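Local coordinates for member of s1p family of ribosomal proteins (Pyrococcus furiosus, PDB 5YH1), which probably acts as an exonuclease of the DHH family, this piece being its DHH domain, which binds a manganese ion, at residues P39-A44 with V183-H188; P105-E110 with P146-L151; I135-G140 with I161-P166; R167-E172 with P187-R192. All blocks are in the same frame, centred on the assembly; numbering follows the deposited sequence.

Interaction 3, at the C-terminal ends of two neighbouring strands of the five-stranded parallel sheet, holds two of the four protein ligands of the manganese, Asp137 and His163; the other two, Asp67 and Asp229, lie about 3 Å from them, side chain to side chain. Interaction 1 packs a helix on edge strand 183-185, its centre 11 Å from that of interaction 3, the two joined by Asn186 ND2 to His164 O at 2.8 Å. Interaction 4 shares Pro187 and His188 with interaction 1, the His188 side chain about 5 Å from that of His163. Interaction 2 flanks strand 132-136 and meets interaction 3 through Tyr148 OH and Gly139 O at 2.6 Å.

Interaction 1 of 4, residues P39-A44 with V183-H188; sequences PKIMKA and VHVNPH
Lys40 opens the helical side of the contact with both its backbone and its side chain. Its carbonyl O lies 3.6 Å from Val183 CG2 and equally near Val185 CG2, so both valine methyls pack against it, while it accepts the helical hydrogen bond of Ala44 N one turn on. Lys40 CD lies 3.5 Å from His184 O, and a bend at chi3 (-132°) sets the course of CE beyond it; NZ bonds weakly to a water that donates to His184 O and accepts from Asn186 N. Ile41 follows with a glancing touch, its CG1 3.9 Å from Val185 CG1, the two side chains crossing at about a right angle. This is a helix laid on the edge strand of a parallel sheet: the 39-44 piece of helix 32-53 crosses strand 183-185 with 124° between their N-to-C directions, and Ile41 also touches Val206 and Tyr209 of helix 199-210. Lys43 is stretched out, CG anti to the backbone N (chi1 -175°), and slides past Val183 in the opposite direction, CD 3.9 Å from Val183 CG2; its NZ bonds to Asp182 O. Ala44 CB is 4.1 Å from both Val183 CG1 and Val185 CG2.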
# COMPACT_ATOMS: atom_id res chain seq x y z
N PRO A 39 12.33 7.38 39.12
CA PRO A 39 13.55 6.64 38.76
C PRO A 39 13.53 6.07 37.32
O PRO A 39 14.54 6.15 36.62
CB PRO A 39 13.59 5.50 39.80
CG PRO A 39 12.76 6.01 40.95
CD PRO A 39 11.67 6.80 40.30
N LYS A 40 12.40 5.52 36.89
CA LYS A 40 12.29 4.99 35.53
C LYS A 40 12.21 6.10 34.49
O LYS A 40 12.76 5.98 33.40
CB LYS A 40 11.10 4.05 35.43
CG LYS A 40 11.18 2.94 36.46
CD LYS A 40 10.50 1.66 35.99
CE LYS A 40 9.58 1.08 37.06
NZ LYS A 40 8.92 -0.16 36.57
N ILE A 41 11.55 7.20 34.83
CA ILE A 41 11.54 8.38 33.98
C ILE A 41 12.96 8.89 33.73
O ILE A 41 13.33 9.21 32.59
CB ILE A 41 10.65 9.49 34.57
CG1 ILE A 41 9.18 9.14 34.32
CG2 ILE A 41 10.98 10.84 33.95
CD1 ILE A 41 8.18 10.05 35.01
N MSE A 42 13.76 8.95 34.79
CA MSE A 42 15.14 9.43 34.70
C MSE A 42 16.01 8.44 33.96
O MSE A 42 16.90 8.84 33.22
CB MSE A 42 15.72 9.74 36.09
CG MSE A 42 15.09 11.03 36.62
SE MSE A 42 15.84 11.60 38.36
CE MSE A 42 17.43 12.56 37.71
N LYS A 43 15.77 7.15 34.14
CA LYS A 43 16.47 6.13 33.37
C LYS A 43 16.15 6.22 31.87
O LYS A 43 17.06 6.15 31.04
CB LYS A 43 16.11 4.74 33.89
CG LYS A 43 16.89 3.61 33.22
CD LYS A 43 16.56 2.28 33.88
CE LYS A 43 17.29 1.12 33.25
NZ LYS A 43 16.75 -0.15 33.80
N ALA A 44 14.87 6.40 31.53
CA ALA A 44 14.47 6.57 30.13
C ALA A 44 15.21 7.74 29.50
O ALA A 44 15.75 7.62 28.39
CB ALA A 44 12.96 6.77 30.03
N VAL A 183 13.76 -0.35 29.89
CA VAL A 183 13.03 0.47 30.86
C VAL A 183 11.60 0.67 30.37
O VAL A 183 11.36 0.97 29.19
CB VAL A 183 13.71 1.83 31.14
CG1 VAL A 183 13.72 2.71 29.90
CG2 VAL A 183 13.01 2.55 32.29
N HIS A 184 10.66 0.47 31.29
CA HIS A 184 9.24 0.57 31.01
C HIS A 184 8.63 1.62 31.95
O HIS A 184 8.54 1.40 33.15
CB HIS A 184 8.61 -0.80 31.17
CG HIS A 184 7.18 -0.87 30.73
ND1 HIS A 184 6.43 -2.02 30.85
CD2 HIS A 184 6.35 0.07 30.22
CE1 HIS A 184 5.21 -1.80 30.40
NE2 HIS A 184 5.14 -0.54 30.02
N VAL A 185 8.27 2.78 31.38
CA VAL A 185 7.60 3.85 32.11
C VAL A 185 6.10 3.67 31.90
O VAL A 185 5.60 3.84 30.79
CB VAL A 185 8.04 5.24 31.61
CG1 VAL A 185 7.28 6.34 32.34
CG2 VAL A 185 9.54 5.43 31.79
N ASN A 186 5.41 3.31 32.98
CA ASN A 186 3.98 3.01 32.91
C ASN A 186 3.35 3.17 34.31
O ASN A 186 3.80 2.52 35.27
CB ASN A 186 3.77 1.60 32.36
CG ASN A 186 2.31 1.27 32.07
OD1 ASN A 186 1.41 1.72 32.77
ND2 ASN A 186 2.09 0.46 31.04
N PRO A 187 2.31 4.02 34.44
CA PRO A 187 1.66 4.24 35.74
C PRO A 187 1.10 2.97 36.40
O PRO A 187 1.00 2.93 37.63
CB PRO A 187 0.51 5.20 35.40
CG PRO A 187 0.29 5.03 33.92
CD PRO A 187 1.65 4.79 33.37
N HIS A 188 0.75 1.97 35.61
CA HIS A 188 0.20 0.72 36.13
C HIS A 188 1.16 -0.04 37.07
O HIS A 188 0.71 -0.85 37.85
CB HIS A 188 -0.22 -0.21 34.99
CG HIS A 188 -1.44 0.24 34.24
ND1 HIS A 188 -2.70 -0.20 34.56
CD2 HIS A 188 -1.59 1.08 33.19
CE1 HIS A 188 -3.58 0.34 33.74
NE2 HIS A 188 -2.93 1.13 32.89
O HOH W 1 6.81 1.85 35.16

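Interaction 2 of 4, residues P105-E110 with P146-L151; sequences PFYELE and PAYKRL
Tyr107 lays its side chain against one turn of helix 145-152, and its atoms can be followed outward. CB sits 4.0 Å from Ala147 CB. Tyr107 CG, anti to the backbone N (chi1 -162°), is 3.8 Å from Ala147 CB, and the same methyl stays beside the ring, closing to 3.6 Å at CD2. CD2 also has Tyr148 CE1 3.9 Å away, near the plane of the Tyr107 ring and at its edge. Next comes CE2, which meets Leu151 CD1 at 3.7 Å as the two side chains cross at about a right angle. At the tip, OH is hydrogen-bonded to Asp115. The helices belong to successive beta-alpha-beta crossovers of the parallel sheet: helix 109-126 leads into strand 132-136, and helix 145-152 leads out of it toward strand 158-161. Water adds a polar link, donating to Tyr107 O at 2.8 Å and accepting from Ala147 N. Leu109 supplies the second foothold, its CD2 3.5 Å above one face of the Arg150 guanidinium, offset toward the rim. That group is held in turn by NH1 to Pro146 O at 2.8 Å and by salt bridges to Glu263 and Glu299 of the second subunit.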
# COMPACT_ATOMS: atom_id res chain seq x y z
N PRO A 105 -2.76 -1.04 17.89
CA PRO A 105 -2.51 -0.78 19.31
C PRO A 105 -1.39 -1.66 19.91
O PRO A 105 -1.33 -1.86 21.13
CB PRO A 105 -3.87 -1.10 19.95
CG PRO A 105 -4.42 -2.19 19.09
CD PRO A 105 -3.90 -1.95 17.69
N PHE A 106 -0.52 -2.19 19.06
CA PHE A 106 0.65 -2.90 19.53
C PHE A 106 1.73 -2.82 18.45
O PHE A 106 1.47 -2.38 17.33
CB PHE A 106 0.30 -4.35 19.89
CG PHE A 106 -0.12 -5.20 18.72
CD1 PHE A 106 -1.42 -5.15 18.24
CD2 PHE A 106 0.77 -6.08 18.12
CE1 PHE A 106 -1.81 -5.95 17.17
CE2 PHE A 106 0.38 -6.88 17.06
CZ PHE A 106 -0.91 -6.81 16.58
N TYR A 107 2.94 -3.22 18.82
CA TYR A 107 4.08 -3.18 17.91
C TYR A 107 3.95 -4.37 16.94
O TYR A 107 4.43 -5.47 17.22
CB TYR A 107 5.37 -3.21 18.73
CG TYR A 107 6.65 -2.77 18.05
CD1 TYR A 107 6.67 -2.30 16.74
CD2 TYR A 107 7.85 -2.79 18.75
CE1 TYR A 107 7.86 -1.89 16.14
CE2 TYR A 107 9.04 -2.38 18.16
CZ TYR A 107 9.03 -1.92 16.86
OH TYR A 107 10.23 -1.51 16.29
N GLU A 108 3.26 -4.14 15.83
CA GLU A 108 2.98 -5.15 14.80
C GLU A 108 4.24 -5.69 14.18
O GLU A 108 5.21 -4.96 14.03
CB GLU A 108 2.22 -4.51 13.65
CG GLU A 108 0.74 -4.52 13.77
CD GLU A 108 0.10 -3.97 12.52
OE1 GLU A 108 -0.66 -4.71 11.88
OE2 GLU A 108 0.39 -2.82 12.16
N LEU A 109 4.19 -6.94 13.71
CA LEU A 109 5.36 -7.55 13.06
C LEU A 109 5.75 -6.81 11.79
O LEU A 109 6.94 -6.66 11.52
CB LEU A 109 5.15 -9.04 12.77
CG LEU A 109 5.10 -9.96 14.00
CD1 LEU A 109 5.09 -11.41 13.58
CD2 LEU A 109 6.26 -9.69 14.94
N GLU A 110 4.77 -6.31 11.04
CA GLU A 110 5.08 -5.55 9.84
C GLU A 110 5.90 -4.30 10.19
O GLU A 110 6.82 -3.94 9.45
CB GLU A 110 3.80 -5.17 9.08
CG GLU A 110 4.09 -4.42 7.78
CD GLU A 110 2.89 -4.30 6.85
OE1 GLU A 110 1.80 -4.83 7.17
OE2 GLU A 110 3.03 -3.68 5.77
N PRO A 146 6.43 -10.50 20.85
CA PRO A 146 6.99 -11.02 19.59
C PRO A 146 7.93 -10.05 18.88
O PRO A 146 8.98 -10.45 18.39
CB PRO A 146 5.74 -11.29 18.75
CG PRO A 146 4.69 -11.63 19.77
CD PRO A 146 4.98 -10.77 20.97
N ALA A 147 7.57 -8.77 18.85
CA ALA A 147 8.44 -7.74 18.28
C ALA A 147 9.74 -7.62 19.04
O ALA A 147 10.81 -7.46 18.45
CB ALA A 147 7.72 -6.39 18.26
N TYR A 148 9.66 -7.70 20.37
CA TYR A 148 10.85 -7.55 21.21
C TYR A 148 11.78 -8.76 21.10
O TYR A 148 12.99 -8.61 21.13
CB TYR A 148 10.46 -7.27 22.67
CG TYR A 148 9.62 -6.02 22.89
CD1 TYR A 148 9.75 -4.90 22.08
CD2 TYR A 148 8.70 -5.97 23.93
CE1 TYR A 148 8.99 -3.77 22.30
CE2 TYR A 148 7.94 -4.84 24.15
CZ TYR A 148 8.09 -3.74 23.34
OH TYR A 148 7.32 -2.63 23.57
N LYS A 149 11.22 -9.96 20.97
CA LYS A 149 12.05 -11.15 20.72
C LYS A 149 12.90 -10.98 19.47
O LYS A 149 14.07 -11.34 19.46
CB LYS A 149 11.20 -12.40 20.60
CG LYS A 149 10.65 -12.84 21.94
CD LYS A 149 9.75 -14.05 21.79
CE LYS A 149 9.40 -14.60 23.16
NZ LYS A 149 8.72 -15.92 23.04
N ARG A 150 12.32 -10.37 18.43
CA ARG A 150 13.05 -10.11 17.20
C ARG A 150 14.11 -9.04 17.38
O ARG A 150 15.25 -9.22 16.93
CB ARG A 150 12.09 -9.78 16.07
CG ARG A 150 11.33 -11.00 15.60
CD ARG A 150 10.08 -10.60 14.85
NE ARG A 150 9.32 -11.74 14.34
CZ ARG A 150 8.53 -12.51 15.08
NH1 ARG A 150 8.38 -12.31 16.39
NH2 ARG A 150 7.87 -13.50 14.49
N LEU A 151 13.77 -7.93 18.05
CA LEU A 151 14.76 -6.89 18.32
C LEU A 151 15.93 -7.39 19.18
O LEU A 151 17.08 -6.98 18.98
CB LEU A 151 14.12 -5.65 18.96
CG LEU A 151 13.21 -4.84 18.03
CD1 LEU A 151 12.41 -3.83 18.83
CD2 LEU A 151 14.01 -4.14 16.95
O HOH W 2 4.46 -7.96 18.54

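Interaction 3 of 4, residues I135-G140 with I161-P166; sequences IVDNGG and IDHHDP. With MN (manganese (II) ion), chain F.
Asp137 and His163 meet through the manganese ion that both ligate, Asp137 OD1 at 2.3 Å from the metal and His163 NE2 at 2.4 Å. These two atoms are close as fellow ligands and not as a hydrogen-bonded pair; the carboxylate and the imidazole are nearly coplanar, 16° apart. Two waters also bind the ion, one of them close to Asp137 OD2, and Asp67 and Asp229 complete the site. The other imidazole nitrogen, His163 ND1, is satisfied by Tyr195 O. Upstream, parallel strand pairing aligns the chains: Ile161 N donates to Ile135 O and Asp137 N to Ile161 O, each at 2.9 Å. Asp162, His163 and His164 form the Asp-His-His motif that names the DHH family, set in the loop just after strand 158-161. Asp162 is the second-shell acceptor here. Its OD1 takes His164 ND1 at 2.7 Å on the syn side and His163 N from above the carboxylate plane, while OD2 takes Gly140 N at 3.1 Å through its anti lone pair. An alanine in place of Asp162 would probably leave Gly140 N and His163 N without these acceptors and the His164 ring freer to turn. A CB on Gly140 would come within about 3.0 Å of Asp162 OD2, a tight fit the glycine avoids. Gly140 O receives a CA-H...O contact from Pro166 CA at 3.2 Å.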
# COMPACT_ATOMS: atom_id res chain seq x y z
N ILE A 135 9.32 3.13 22.18
CA ILE A 135 7.93 2.87 21.82
C ILE A 135 7.04 3.63 22.79
O ILE A 135 7.25 3.55 24.00
CB ILE A 135 7.54 1.39 21.95
CG1 ILE A 135 8.67 0.47 21.50
CG2 ILE A 135 6.25 1.12 21.17
CD1 ILE A 135 8.95 0.51 20.02
N VAL A 136 6.03 4.31 22.25
CA VAL A 136 5.25 5.28 23.03
C VAL A 136 3.76 5.12 22.74
O VAL A 136 3.35 5.04 21.57
CB VAL A 136 5.68 6.71 22.68
CG1 VAL A 136 4.88 7.74 23.48
CG2 VAL A 136 7.17 6.88 22.92
N ASP A 137 2.97 5.08 23.80
CA ASP A 137 1.52 4.81 23.74
C ASP A 137 1.18 3.41 23.21
O ASP A 137 0.01 3.07 22.99
CB ASP A 137 0.78 5.90 22.96
CG ASP A 137 -0.71 5.92 23.25
OD1 ASP A 137 -1.09 5.79 24.44
OD2 ASP A 137 -1.50 6.03 22.29
N ASN A 138 2.21 2.60 23.04
CA ASN A 138 2.12 1.20 22.66
C ASN A 138 3.30 0.58 23.39
O ASN A 138 4.13 1.31 23.94
CB ASN A 138 2.35 1.02 21.15
CG ASN A 138 1.07 1.06 20.33
OD1 ASN A 138 -0.03 1.20 20.86
ND2 ASN A 138 1.21 0.94 19.01
N GLY A 139 3.39 -0.75 23.37
CA GLY A 139 4.62 -1.43 23.77
C GLY A 139 4.63 -2.07 25.15
O GLY A 139 5.48 -2.91 25.43
N GLY A 140 3.69 -1.69 26.00
CA GLY A 140 3.69 -2.13 27.39
C GLY A 140 2.90 -3.39 27.70
O GLY A 140 2.58 -3.63 28.86
N ILE A 161 7.32 3.80 26.89
CA ILE A 161 6.55 4.81 27.62
C ILE A 161 5.07 4.62 27.24
O ILE A 161 4.64 5.02 26.15
CB ILE A 161 6.99 6.24 27.27
CG1 ILE A 161 8.48 6.44 27.59
CG2 ILE A 161 6.16 7.27 28.03
CD1 ILE A 161 9.09 7.68 26.96
N ASP A 162 4.30 3.99 28.11
CA ASP A 162 2.95 3.59 27.80
C ASP A 162 2.07 3.68 29.06
O ASP A 162 2.59 3.82 30.17
CB ASP A 162 2.98 2.16 27.23
CG ASP A 162 1.70 1.76 26.53
OD1 ASP A 162 0.81 2.63 26.33
OD2 ASP A 162 1.58 0.56 26.17
N HIS A 163 0.76 3.62 28.89
CA HIS A 163 -0.18 3.68 30.02
C HIS A 163 -1.32 2.66 29.92
O HIS A 163 -2.33 2.78 30.62
CB HIS A 163 -0.74 5.10 30.18
CG HIS A 163 -1.58 5.55 29.03
ND1 HIS A 163 -2.89 5.93 29.17
CD2 HIS A 163 -1.29 5.66 27.71
CE1 HIS A 163 -3.37 6.28 27.98
NE2 HIS A 163 -2.41 6.12 27.09
N HIS A 164 -1.14 1.65 29.06
CA HIS A 164 -2.04 0.51 28.99
C HIS A 164 -1.60 -0.54 29.99
O HIS A 164 -0.42 -0.62 30.35
CB HIS A 164 -2.08 -0.06 27.57
CG HIS A 164 -2.58 0.92 26.56
ND1 HIS A 164 -1.77 1.87 25.99
CD2 HIS A 164 -3.83 1.13 26.07
CE1 HIS A 164 -2.49 2.62 25.17
NE2 HIS A 164 -3.74 2.19 25.20
N ASP A 165 -2.55 -1.35 30.43
CA ASP A 165 -2.31 -2.38 31.44
C ASP A 165 -1.45 -3.52 30.86
O ASP A 165 -1.86 -4.17 29.91
CB ASP A 165 -3.66 -2.93 31.94
CG ASP A 165 -3.51 -3.98 33.05
OD1 ASP A 165 -2.40 -4.16 33.62
OD2 ASP A 165 -4.52 -4.64 33.35
N PRO A 166 -0.27 -3.77 31.45
CA PRO A 166 0.52 -4.92 30.99
C PRO A 166 -0.17 -6.26 31.23
O PRO A 166 0.17 -7.24 30.58
CB PRO A 166 1.81 -4.82 31.81
CG PRO A 166 1.90 -3.38 32.22
CD PRO A 166 0.48 -2.94 32.41
MN MN F . -3.05 6.90 24.92
O HOH W 3 -3.69 7.09 22.86
O HOH W 4 -4.62 5.32 24.85

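Interaction 4 of 4, residues R167-E172 with P187-R192; sequences RDWISE and PHHVKR
Trp169 and Arg192 form a cation-pi stack that ties the small two-stranded antiparallel sheet of 169-171 and 174-175 to the loop after strand 183-185. The guanidinium lies flat on the indole, its plane 5° from that of the rings, with Arg192 CZ 3.5 Å from the centroid of the six-membered ring of Trp169 and over its centre. The Arg192 chain bends at chi2 (-87°), which folds CD back until it lies 3.8 Å from Trp169 CE2. The two side chains then slide past each other in opposite directions, Arg192 NE coming to 3.4 Å from Trp169 CE2. The indole also offers an edge to His189: Trp169 CZ3 is 3.5 Å from His189 CD2 in an offset edge-to-face pair, and His189 NE2 is held by Asp178. An alanine in place of Trp169 would probably cost the Arg192 guanidinium its stacking face and His189 the indole edge, leaving the guanidinium held by Glu172 O alone on this segment. The backbone of 167-172 holds Arg192 as well, for NH1 and NH2 both grip Glu172 O. A further, weak bond runs from Arg192 NH1 to His188 O. The grip on Glu172 lies almost in the guanidinium plane: Arg192 NH1 stands 2.8 Å from Glu172 O, nearly in line with the carbonyl bond, and Arg192 NH2, 2.6 Å from the same oxygen, stands above the carbonyl plane.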
# COMPACT_ATOMS: atom_id res chain seq x y z
N ARG A 167 -1.13 -6.30 32.16
CA ARG A 167 -1.96 -7.48 32.44
C ARG A 167 -1.25 -8.65 33.11
O ARG A 167 -1.63 -9.04 34.21
CB ARG A 167 -2.71 -7.97 31.19
CG ARG A 167 -3.89 -7.11 30.79
CD ARG A 167 -4.74 -7.83 29.76
NE ARG A 167 -5.89 -7.02 29.35
N ASP A 168 -0.24 -9.23 32.45
CA ASP A 168 0.42 -10.45 32.95
C ASP A 168 1.49 -10.11 33.97
O ASP A 168 2.67 -9.98 33.64
CB ASP A 168 1.03 -11.24 31.78
CG ASP A 168 -0.02 -11.81 30.85
OD1 ASP A 168 -1.02 -12.35 31.35
OD2 ASP A 168 0.15 -11.74 29.61
N TRP A 169 1.09 -9.97 35.23
CA TRP A 169 2.02 -9.58 36.28
C TRP A 169 2.78 -10.80 36.81
O TRP A 169 2.18 -11.85 37.04
CB TRP A 169 1.29 -8.85 37.41
CG TRP A 169 0.70 -7.56 36.91
CD1 TRP A 169 -0.56 -7.37 36.46
CD2 TRP A 169 1.39 -6.32 36.75
NE1 TRP A 169 -0.72 -6.07 36.04
CE2 TRP A 169 0.46 -5.40 36.21
CE3 TRP A 169 2.69 -5.89 37.01
CZ2 TRP A 169 0.80 -4.07 35.94
CZ3 TRP A 169 3.03 -4.58 36.74
CH2 TRP A 169 2.08 -3.68 36.21
N ILE A 170 4.09 -10.66 36.96
CA ILE A 170 4.92 -11.72 37.54
C ILE A 170 5.32 -11.39 38.98
O ILE A 170 5.66 -12.28 39.75
CB ILE A 170 6.18 -12.03 36.69
CG1 ILE A 170 7.02 -10.77 36.45
CG2 ILE A 170 5.78 -12.65 35.36
CD1 ILE A 170 8.32 -11.05 35.72
N SER A 171 5.28 -10.11 39.34
CA SER A 171 5.40 -9.69 40.74
C SER A 171 4.58 -8.42 40.94
O SER A 171 3.81 -8.03 40.06
CB SER A 171 6.87 -9.48 41.11
OG SER A 171 7.34 -8.23 40.65
N GLU A 172 4.73 -7.78 42.10
CA GLU A 172 3.94 -6.60 42.45
C GLU A 172 4.17 -5.44 41.48
O GLU A 172 3.22 -4.78 41.06
CB GLU A 172 4.20 -6.15 43.91
CG GLU A 172 5.65 -5.78 44.24
CD GLU A 172 5.88 -5.51 45.72
OE1 GLU A 172 6.55 -4.50 46.04
OE2 GLU A 172 5.41 -6.30 46.56
N PRO A 187 2.31 4.02 34.44
CA PRO A 187 1.66 4.24 35.74
C PRO A 187 1.10 2.97 36.40
O PRO A 187 1.00 2.93 37.63
CB PRO A 187 0.51 5.20 35.40
CG PRO A 187 0.29 5.03 33.92
CD PRO A 187 1.65 4.79 33.37
N HIS A 188 0.75 1.97 35.61
CA HIS A 188 0.20 0.72 36.13
C HIS A 188 1.16 -0.04 37.07
O HIS A 188 0.71 -0.85 37.85
CB HIS A 188 -0.22 -0.21 34.99
CG HIS A 188 -1.44 0.24 34.24
ND1 HIS A 188 -2.70 -0.20 34.56
CD2 HIS A 188 -1.59 1.08 33.19
CE1 HIS A 188 -3.58 0.34 33.74
NE2 HIS A 188 -2.93 1.13 32.89
N HIS A 189 2.46 0.21 36.96
CA HIS A 189 3.45 -0.42 37.84
C HIS A 189 3.34 0.09 39.27
O HIS A 189 3.57 -0.67 40.21
CB HIS A 189 4.87 -0.16 37.35
CG HIS A 189 5.26 -0.98 36.16
ND1 HIS A 189 5.36 -0.44 34.90
CD2 HIS A 189 5.58 -2.29 36.03
CE1 HIS A 189 5.72 -1.38 34.04
NE2 HIS A 189 5.86 -2.52 34.71
N VAL A 190 3.04 1.37 39.43
CA VAL A 190 3.00 1.99 40.74
C VAL A 190 1.58 2.20 41.26
O VAL A 190 1.39 2.47 42.43
CB VAL A 190 3.77 3.33 40.75
CG1 VAL A 190 5.20 3.10 40.31
CG2 VAL A 190 3.09 4.38 39.87
N LYS A 191 0.59 2.07 40.37
CA LYS A 191 -0.81 2.21 40.73
C LYS A 191 -1.65 1.51 39.68
O LYS A 191 -1.94 2.08 38.62
CB LYS A 191 -1.19 3.70 40.81
CG LYS A 191 -2.53 3.99 41.46
CD LYS A 191 -2.98 5.41 41.15
CE LYS A 191 -3.63 6.11 42.34
NZ LYS A 191 -4.77 5.32 42.88
N ARG A 192 -2.05 0.28 39.96
CA ARG A 192 -2.81 -0.51 39.00
C ARG A 192 -4.07 0.22 38.58
O ARG A 192 -4.75 0.81 39.40
CB ARG A 192 -3.23 -1.85 39.61
CG ARG A 192 -2.08 -2.78 39.96
CD ARG A 192 -1.63 -3.64 38.79
NE ARG A 192 -0.86 -4.78 39.30
CZ ARG A 192 0.40 -4.70 39.74
NH1 ARG A 192 1.07 -3.55 39.73
NH2 ARG A 192 0.99 -5.80 40.19